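Local structure of enoyl-CoA hydratase carB homologue (Streptomyces cattleya, 5O34) at residues F69-M81 / A123-V135. The protein is a crotonase-fold enoyl-CoA hydratase homologue that probably acts as a lyase in the biosynthesis of the carbapenem antibiotic thienamycin. Residues are numbered along the deposited sequence; the frame is centred on the assembly and turned at random.
Sequences FSRARMRELTALM and AWIDDITDLYTTV
Met74 packs as a knob into a hole formed by Trp124, Asp127, Ile128 and Leu131. Its chain is stretched out past CG toward the partner helix, and Met74 SD lies 3.5 Å from Ile128 CD1. Met74 CE reaches Trp124 NE1 at 3.5 Å. The methyl sits near the indole plane and the sulfur is likewise at the ring edge, so this is an edge-on Met-aromatic contact. One turn further on, Leu131 puts its CD1 branch against Leu77 CG (3.7 Å) while its CD2 branch turns to Met74 CG. Thr78 comes closest to the opposing backbone, its OG1 3.3 Å from Leu131 CA. That hydroxyl donates to Met74 O at 2.8 Å, from above the carbonyl plane, so its proton is used within its own helix; Met74 O also accepts from Thr78 N. Thr78 CG2 meets Thr134 CG2. Met81 CG against Val135 CG2 closes the apolar row.

The polar edge centres on Asp127 OD2. Arg71 NE makes a hydrogen-bonded salt bridge to it at 2.9 Å, nearly along the C-O axis, with an N-H...O angle of 161°. The guanidinium and carboxylate planes are 16° apart, whereas the Arg75 guanidinium is turned steeply against that carboxylate. Weak bonds from Arg71 NH2 and Arg75 NE bring the grip on OD2 to three and complete a salt-bridge network. Ala123 CB lies over one face of the Arg71 guanidinium and Arg75 NH2 over the opposite one, both displaced toward the rim; the shared carboxylate probably offsets the two positive charges.

The helix axes run roughly parallel, 26° apart and 9.0 Å at closest approach. Residues 71-81 belong to the helix between strands 55-59 and 92-96 of the crotonase fold, and residues 123-135 to the one preceding strand 142-146. Ile128 and Leu131 also touch helix 152-158, while Asp130 pairs with Arg267 of helix 252-273.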
ATOM      1  N   PHE A  69     -17.543  -7.599  22.624  1.00 92.40           N
ATOM      2  CA  PHE A  69     -17.356  -6.148  22.794  1.00 91.95           C
ATOM      3  C   PHE A  69     -18.707  -5.362  22.650  1.00 92.88           C
ATOM      4  O   PHE A  69     -19.374  -5.395  21.600  1.00 93.19           O
ATOM      5  CB  PHE A  69     -16.294  -5.592  21.809  1.00 94.33           C
ATOM      6  CG  PHE A  69     -15.265  -4.701  22.449  1.00 96.68           C
ATOM      7  CD1 PHE A  69     -14.243  -5.234  23.226  1.00100.61           C
ATOM      8  CD2 PHE A  69     -15.334  -3.325  22.299  1.00 99.10           C
ATOM      9  CE1 PHE A  69     -13.317  -4.390  23.854  1.00101.61           C
ATOM     10  CE2 PHE A  69     -14.420  -2.489  22.915  1.00102.13           C
ATOM     11  CZ  PHE A  69     -13.417  -3.022  23.694  1.00100.42           C
ATOM     12  N   SER A  70     -19.094  -4.678  23.756  1.00 86.36           N
ATOM     13  CA  SER A  70     -20.321  -3.866  23.830  1.00 84.25           C
ATOM     14  C   SER A  70     -20.050  -2.421  23.399  1.00 84.55           C
ATOM     15  O   SER A  70     -18.899  -2.076  23.143  1.00 84.42           O
ATOM     16  CB  SER A  70     -20.916  -3.888  25.237  1.00 86.82           C
ATOM     17  OG  SER A  70     -20.272  -2.939  26.079  1.00 93.78           O
ATOM     18  N   ARG A  71     -21.098  -1.580  23.402  1.00 77.73           N
ATOM     19  CA  ARG A  71     -21.068  -0.167  23.022  1.00 75.75           C
ATOM     20  C   ARG A  71     -20.559   0.750  24.124  1.00 77.06           C
ATOM     21  O   ARG A  71     -19.964   1.789  23.823  1.00 76.47           O
ATOM     22  CB  ARG A  71     -22.463   0.271  22.579  1.00 75.74           C
ATOM     23  CG  ARG A  71     -22.962  -0.456  21.319  1.00 84.10           C
ATOM     24  CD  ARG A  71     -24.351  -0.003  20.919  1.00 86.74           C
ATOM     25  NE  ARG A  71     -24.456   1.455  20.990  1.00 90.33           N
ATOM     26  CZ  ARG A  71     -25.555   2.122  21.325  1.00 99.22           C
ATOM     27  NH1 ARG A  71     -26.687   1.472  21.573  1.00 87.94           N
ATOM     28  NH2 ARG A  71     -25.539   3.448  21.388  1.00 79.36           N
ATOM     29  N   ALA A  72     -20.804   0.380  25.400  1.00 72.51           N
ATOM     30  CA  ALA A  72     -20.342   1.142  26.565  1.00 71.61           C
ATOM     31  C   ALA A  72     -18.821   1.012  26.690  1.00 72.86           C
ATOM     32  O   ALA A  72     -18.137   1.990  27.012  1.00 71.61           O
ATOM     33  CB  ALA A  72     -21.025   0.644  27.826  1.00 72.45           C
ATOM     34  N   ARG A  73     -18.299  -0.194  26.370  1.00 68.68           N
ATOM     35  CA  ARG A  73     -16.873  -0.518  26.355  1.00 68.37           C
ATOM     36  C   ARG A  73     -16.146   0.347  25.319  1.00 70.31           C
ATOM     37  O   ARG A  73     -15.075   0.890  25.612  1.00 70.02           O
ATOM     38  CB  ARG A  73     -16.671  -2.012  26.057  1.00 70.36           C
ATOM     39  CG  ARG A  73     -15.691  -2.694  27.010  1.00 85.76           C
ATOM     40  CD  ARG A  73     -15.526  -4.172  26.721  1.00101.41           C
ATOM     41  NE  ARG A  73     -14.362  -4.727  27.416  1.00115.08           N
ATOM     42  CZ  ARG A  73     -13.855  -5.936  27.196  1.00133.88           C
ATOM     43  NH1 ARG A  73     -14.400  -6.740  26.289  1.00124.67           N
ATOM     44  NH2 ARG A  73     -12.790  -6.347  27.871  1.00122.66           N
ATOM     45  N   MET A  74     -16.770   0.537  24.142  1.00 65.03           N
ATOM     46  CA  MET A  74     -16.231   1.382  23.069  1.00 64.16           C
ATOM     47  C   MET A  74     -16.161   2.850  23.490  1.00 65.75           C
ATOM     48  O   MET A  74     -15.108   3.480  23.334  1.00 65.18           O
ATOM     49  CB  MET A  74     -17.079   1.264  21.804  1.00 66.62           C
ATOM     50  CG  MET A  74     -16.987  -0.078  21.132  1.00 70.68           C
ATOM     51  SD  MET A  74     -18.496  -0.310  20.163  1.00 76.16           S
ATOM     52  CE  MET A  74     -18.597  -2.118  20.085  1.00 72.96           C
ATOM     53  N   ARG A  75     -17.261   3.374  24.074  1.00 61.00           N
ATOM     54  CA  ARG A  75     -17.381   4.762  24.534  1.00 60.12           C
ATOM     55  C   ARG A  75     -16.388   5.091  25.640  1.00 62.76           C
ATOM     56  O   ARG A  75     -15.843   6.200  25.656  1.00 61.20           O
ATOM     57  CB  ARG A  75     -18.816   5.071  24.993  1.00 61.20           C
ATOM     58  CG  ARG A  75     -19.811   5.282  23.858  1.00 69.47           C
ATOM     59  CD  ARG A  75     -21.180   5.683  24.379  1.00 79.81           C
ATOM     60  NE  ARG A  75     -22.198   4.700  24.003  1.00 90.24           N
ATOM     61  CZ  ARG A  75     -22.757   3.828  24.840  1.00103.67           C
ATOM     62  NH1 ARG A  75     -22.423   3.822  26.127  1.00 90.36           N
ATOM     63  NH2 ARG A  75     -23.669   2.973  24.402  1.00 90.90           N
ATOM     64  N   GLU A  76     -16.148   4.132  26.558  1.00 60.18           N
ATOM     65  CA  GLU A  76     -15.194   4.308  27.655  1.00 60.56           C
ATOM     66  C   GLU A  76     -13.767   4.401  27.110  1.00 61.27           C
ATOM     67  O   GLU A  76     -13.020   5.296  27.516  1.00 60.48           O
ATOM     68  CB  GLU A  76     -15.315   3.182  28.691  1.00 62.82           C
ATOM     69  CG  GLU A  76     -15.003   3.651  30.104  1.00 80.78           C
ATOM     70  CD  GLU A  76     -14.318   2.647  31.014  1.00111.59           C
ATOM     71  OE1 GLU A  76     -14.815   1.503  31.127  1.00114.49           O
ATOM     72  OE2 GLU A  76     -13.310   3.025  31.657  1.00108.53           O
ATOM     73  N   LEU A  77     -13.421   3.518  26.141  1.00 56.16           N
ATOM     74  CA  LEU A  77     -12.118   3.503  25.473  1.00 54.98           C
ATOM     75  C   LEU A  77     -11.893   4.800  24.701  1.00 56.15           C
ATOM     76  O   LEU A  77     -10.810   5.379  24.796  1.00 55.28           O
ATOM     77  CB  LEU A  77     -11.953   2.256  24.573  1.00 54.96           C
ATOM     78  CG  LEU A  77     -10.553   2.004  23.961  1.00 59.80           C
ATOM     79  CD1 LEU A  77      -9.444   2.029  25.014  1.00 60.10           C
ATOM     80  CD2 LEU A  77     -10.518   0.695  23.201  1.00 61.44           C
ATOM     81  N   THR A  78     -12.941   5.282  23.997  1.00 52.22           N
ATOM     82  CA  THR A  78     -12.970   6.548  23.245  1.00 51.65           C
ATOM     83  C   THR A  78     -12.704   7.735  24.192  1.00 55.84           C
ATOM     84  O   THR A  78     -11.846   8.578  23.895  1.00 54.93           O
ATOM     85  CB  THR A  78     -14.321   6.681  22.513  1.00 56.56           C
ATOM     86  OG1 THR A  78     -14.493   5.565  21.646  1.00 55.54           O
ATOM     87  CG2 THR A  78     -14.449   7.970  21.724  1.00 53.53           C
ATOM     88  N   ALA A  79     -13.433   7.782  25.336  1.00 53.33           N
ATOM     89  CA  ALA A  79     -13.276   8.828  26.354  1.00 53.69           C
ATOM     90  C   ALA A  79     -11.872   8.784  26.951  1.00 58.86           C
ATOM     91  O   ALA A  79     -11.247   9.840  27.088  1.00 59.03           O
ATOM     92  CB  ALA A  79     -14.325   8.679  27.440  1.00 54.52           C
ATOM     93  N   LEU A  80     -11.342   7.565  27.237  1.00 56.07           N
ATOM     94  CA  LEU A  80      -9.979   7.390  27.761  1.00 55.88           C
ATOM     95  C   LEU A  80      -8.941   7.940  26.791  1.00 60.43           C
ATOM     96  O   LEU A  80      -8.092   8.738  27.198  1.00 59.91           O
ATOM     97  CB  LEU A  80      -9.680   5.928  28.115  1.00 56.13           C
ATOM     98  CG  LEU A  80      -8.226   5.613  28.533  1.00 61.49           C
ATOM     99  CD1 LEU A  80      -7.843   6.331  29.843  1.00 61.53           C
ATOM    100  CD2 LEU A  80      -7.996   4.108  28.622  1.00 62.86           C
ATOM    101  N   MET A  81      -9.053   7.571  25.496  1.00 57.48           N
ATOM    102  CA  MET A  81      -8.159   8.058  24.443  1.00 56.86           C
ATOM    103  C   MET A  81      -8.139   9.578  24.406  1.00 59.63           C
ATOM    104  O   MET A  81      -7.065  10.166  24.268  1.00 58.37           O
ATOM    105  CB  MET A  81      -8.524   7.477  23.063  1.00 59.31           C
ATOM    106  CG  MET A  81      -8.244   5.981  22.913  1.00 63.05           C
ATOM    107  SD  MET A  81      -6.670   5.359  23.580  1.00 67.52           S
ATOM    108  CE  MET A  81      -5.564   6.055  22.491  1.00 63.72           C
ATOM    109  N   ALA A 123     -26.386   2.733  15.836  1.00 85.72           N
ATOM    110  CA  ALA A 123     -25.742   3.302  17.014  1.00 84.31           C
ATOM    111  C   ALA A 123     -24.444   2.554  17.338  1.00 84.35           C
ATOM    112  O   ALA A 123     -23.519   3.165  17.877  1.00 82.94           O
ATOM    113  CB  ALA A 123     -26.695   3.269  18.190  1.00 84.98           C
ATOM    114  N   TRP A 124     -24.372   1.243  16.981  1.00 79.52           N
ATOM    115  CA  TRP A 124     -23.175   0.402  17.137  1.00 79.67           C
ATOM    116  C   TRP A 124     -22.073   0.987  16.246  1.00 79.48           C
ATOM    117  O   TRP A 124     -21.011   1.343  16.759  1.00 79.65           O
ATOM    118  CB  TRP A 124     -23.465  -1.092  16.809  1.00 79.93           C
ATOM    119  CG  TRP A 124     -22.261  -2.010  16.732  1.00 82.73           C
ATOM    120  CD1 TRP A 124     -21.150  -1.980  17.528  1.00 85.96           C
ATOM    121  CD2 TRP A 124     -22.104  -3.160  15.874  1.00 83.70           C
ATOM    122  NE1 TRP A 124     -20.275  -2.982  17.165  1.00 86.43           N
ATOM    123  CE2 TRP A 124     -20.838  -3.724  16.154  1.00 88.62           C
ATOM    124  CE3 TRP A 124     -22.909  -3.758  14.882  1.00 85.88           C
ATOM    125  CZ2 TRP A 124     -20.355  -4.864  15.480  1.00 88.68           C
ATOM    126  CZ3 TRP A 124     -22.428  -4.881  14.210  1.00 88.10           C
ATOM    127  CH2 TRP A 124     -21.170  -5.425  14.514  1.00 88.93           C
ATOM    128  N   ILE A 125     -22.386   1.194  14.947  1.00 71.81           N
ATOM    129  CA  ILE A 125     -21.510   1.769  13.920  1.00 69.94           C
ATOM    130  C   ILE A 125     -20.962   3.146  14.344  1.00 70.27           C
ATOM    131  O   ILE A 125     -19.750   3.354  14.271  1.00 69.35           O
ATOM    132  CB  ILE A 125     -22.212   1.778  12.522  1.00 72.83           C
ATOM    133  CG1 ILE A 125     -22.550   0.344  12.017  1.00 73.53           C
ATOM    134  CG2 ILE A 125     -21.441   2.579  11.467  1.00 72.84           C
ATOM    135  CD1 ILE A 125     -21.363  -0.744  11.952  1.00 83.16           C
ATOM    136  N   ASP A 126     -21.836   4.051  14.829  1.00 65.43           N
ATOM    137  CA  ASP A 126     -21.436   5.383  15.298  1.00 64.61           C
ATOM    138  C   ASP A 126     -20.412   5.333  16.434  1.00 65.77           C
ATOM    139  O   ASP A 126     -19.478   6.128  16.422  1.00 65.16           O
ATOM    140  CB  ASP A 126     -22.652   6.241  15.689  1.00 66.89           C
ATOM    141  CG  ASP A 126     -23.383   6.868  14.514  1.00 80.61           C
ATOM    142  OD1 ASP A 126     -22.708   7.460  13.631  1.00 82.18           O
ATOM    143  OD2 ASP A 126     -24.634   6.809  14.494  1.00 85.21           O
ATOM    144  N   ASP A 127     -20.553   4.387  17.383  1.00 61.68           N
ATOM    145  CA  ASP A 127     -19.596   4.239  18.494  1.00 61.71           C
ATOM    146  C   ASP A 127     -18.259   3.664  18.005  1.00 64.37           C
ATOM    147  O   ASP A 127     -17.200   4.156  18.407  1.00 63.38           O
ATOM    148  CB  ASP A 127     -20.188   3.407  19.653  1.00 63.62           C
ATOM    149  CG  ASP A 127     -21.343   4.086  20.376  1.00 72.04           C
ATOM    150  OD1 ASP A 127     -21.328   5.339  20.484  1.00 72.06           O
ATOM    151  OD2 ASP A 127     -22.246   3.365  20.861  1.00 78.10           O
ATOM    152  N   ILE A 128     -18.325   2.651  17.103  1.00 60.94           N
ATOM    153  CA  ILE A 128     -17.206   1.976  16.426  1.00 60.86           C
ATOM    154  C   ILE A 128     -16.369   3.002  15.671  1.00 61.15           C
ATOM    155  O   ILE A 128     -15.149   3.075  15.860  1.00 60.71           O
ATOM    156  CB  ILE A 128     -17.783   0.870  15.472  1.00 65.10           C
ATOM    157  CG1 ILE A 128     -18.350  -0.284  16.288  1.00 67.24           C
ATOM    158  CG2 ILE A 128     -16.733   0.348  14.466  1.00 65.53           C
ATOM    159  CD1 ILE A 128     -17.287  -1.126  16.953  1.00 79.04           C
ATOM    160  N   THR A 129     -17.052   3.822  14.829  1.00 54.50           N
ATOM    161  CA  THR A 129     -16.438   4.871  14.020  1.00 52.87           C
ATOM    162  C   THR A 129     -15.779   5.909  14.912  1.00 54.85           C
ATOM    163  O   THR A 129     -14.640   6.281  14.649  1.00 54.36           O
ATOM    164  CB  THR A 129     -17.453   5.488  13.019  1.00 55.48           C
ATOM    165  OG1 THR A 129     -18.167   4.453  12.343  1.00 54.59           O
ATOM    166  CG2 THR A 129     -16.786   6.392  11.988  1.00 51.90           C
ATOM    167  N   ASP A 130     -16.458   6.318  15.996  1.00 51.27           N
ATOM    168  CA  ASP A 130     -15.928   7.293  16.958  1.00 50.91           C
ATOM    169  C   ASP A 130     -14.705   6.746  17.688  1.00 51.35           C
ATOM    170  O   ASP A 130     -13.769   7.502  17.927  1.00 51.32           O
ATOM    171  CB  ASP A 130     -17.018   7.796  17.932  1.00 53.12           C
ATOM    172  CG  ASP A 130     -18.108   8.671  17.301  1.00 64.94           C
ATOM    173  OD1 ASP A 130     -18.155   8.766  16.045  1.00 65.71           O
ATOM    174  OD2 ASP A 130     -18.929   9.237  18.060  1.00 70.57           O
ATOM    175  N   LEU A 131     -14.678   5.424  17.957  1.00 45.45           N
ATOM    176  CA  LEU A 131     -13.527   4.769  18.574  1.00 45.19           C
ATOM    177  C   LEU A 131     -12.353   4.701  17.590  1.00 48.45           C
ATOM    178  O   LEU A 131     -11.263   5.157  17.938  1.00 47.68           O
ATOM    179  CB  LEU A 131     -13.877   3.373  19.144  1.00 45.21           C
ATOM    180  CG  LEU A 131     -12.698   2.513  19.672  1.00 49.63           C
ATOM    181  CD1 LEU A 131     -11.936   3.210  20.781  1.00 49.41           C
ATOM    182  CD2 LEU A 131     -13.172   1.156  20.133  1.00 51.21           C
ATOM    183  N   TYR A 132     -12.579   4.187  16.355  1.00 44.13           N
ATOM    184  CA  TYR A 132     -11.506   4.086  15.355  1.00 43.84           C
ATOM    185  C   TYR A 132     -10.932   5.451  14.980  1.00 49.29           C
ATOM    186  O   TYR A 132      -9.710   5.583  14.871  1.00 48.41           O
ATOM    187  CB  TYR A 132     -11.947   3.316  14.100  1.00 44.17           C
ATOM    188  CG  TYR A 132     -12.452   1.907  14.338  1.00 44.02           C
ATOM    189  CD1 TYR A 132     -12.038   1.168  15.451  1.00 46.16           C
ATOM    190  CD2 TYR A 132     -13.276   1.280  13.413  1.00 43.69           C
ATOM    191  CE1 TYR A 132     -12.480  -0.140  15.659  1.00 44.33           C
ATOM    192  CE2 TYR A 132     -13.697  -0.037  13.596  1.00 44.10           C
ATOM    193  CZ  TYR A 132     -13.313  -0.733  14.731  1.00 48.62           C
ATOM    194  OH  TYR A 132     -13.781  -2.001  14.946  1.00 51.72           O
ATOM    195  N   THR A 133     -11.805   6.475  14.830  1.00 46.89           N
ATOM    196  CA  THR A 133     -11.360   7.828  14.484  1.00 46.77           C
ATOM    197  C   THR A 133     -10.559   8.478  15.598  1.00 52.99           C
ATOM    198  O   THR A 133      -9.568   9.136  15.281  1.00 53.44           O
ATOM    199  CB  THR A 133     -12.501   8.743  13.988  1.00 49.76           C
ATOM    200  OG1 THR A 133     -13.584   8.751  14.922  1.00 50.97           O
ATOM    201  CG2 THR A 133     -12.997   8.363  12.589  1.00 43.20           C
ATOM    202  N   THR A 134     -10.937   8.279  16.889  1.00 50.75           N
ATOM    203  CA  THR A 134     -10.212   8.907  18.009  1.00 50.67           C
ATOM    204  C   THR A 134      -8.819   8.247  18.192  1.00 53.74           C
ATOM    205  O   THR A 134      -7.821   8.971  18.210  1.00 54.12           O
ATOM    206  CB  THR A 134     -11.071   9.003  19.304  1.00 64.28           C
ATOM    207  OG1 THR A 134     -10.428   9.869  20.237  1.00 68.23           O
ATOM    208  CG2 THR A 134     -11.293   7.667  19.982  1.00 66.93           C
ATOM    209  N   VAL A 135      -8.746   6.896  18.248  1.00 49.48           N
ATOM    210  CA  VAL A 135      -7.484   6.149  18.390  1.00 49.16           C
ATOM    211  C   VAL A 135      -6.459   6.605  17.325  1.00 53.60           C
ATOM    212  O   VAL A 135      -5.287   6.791  17.649  1.00 53.62           O
ATOM    213  CB  VAL A 135      -7.707   4.609  18.374  1.00 52.73           C
ATOM    214  CG1 VAL A 135      -6.381   3.841  18.369  1.00 52.36           C
ATOM    215  CG2 VAL A 135      -8.562   4.169  19.560  1.00 52.29           C
TER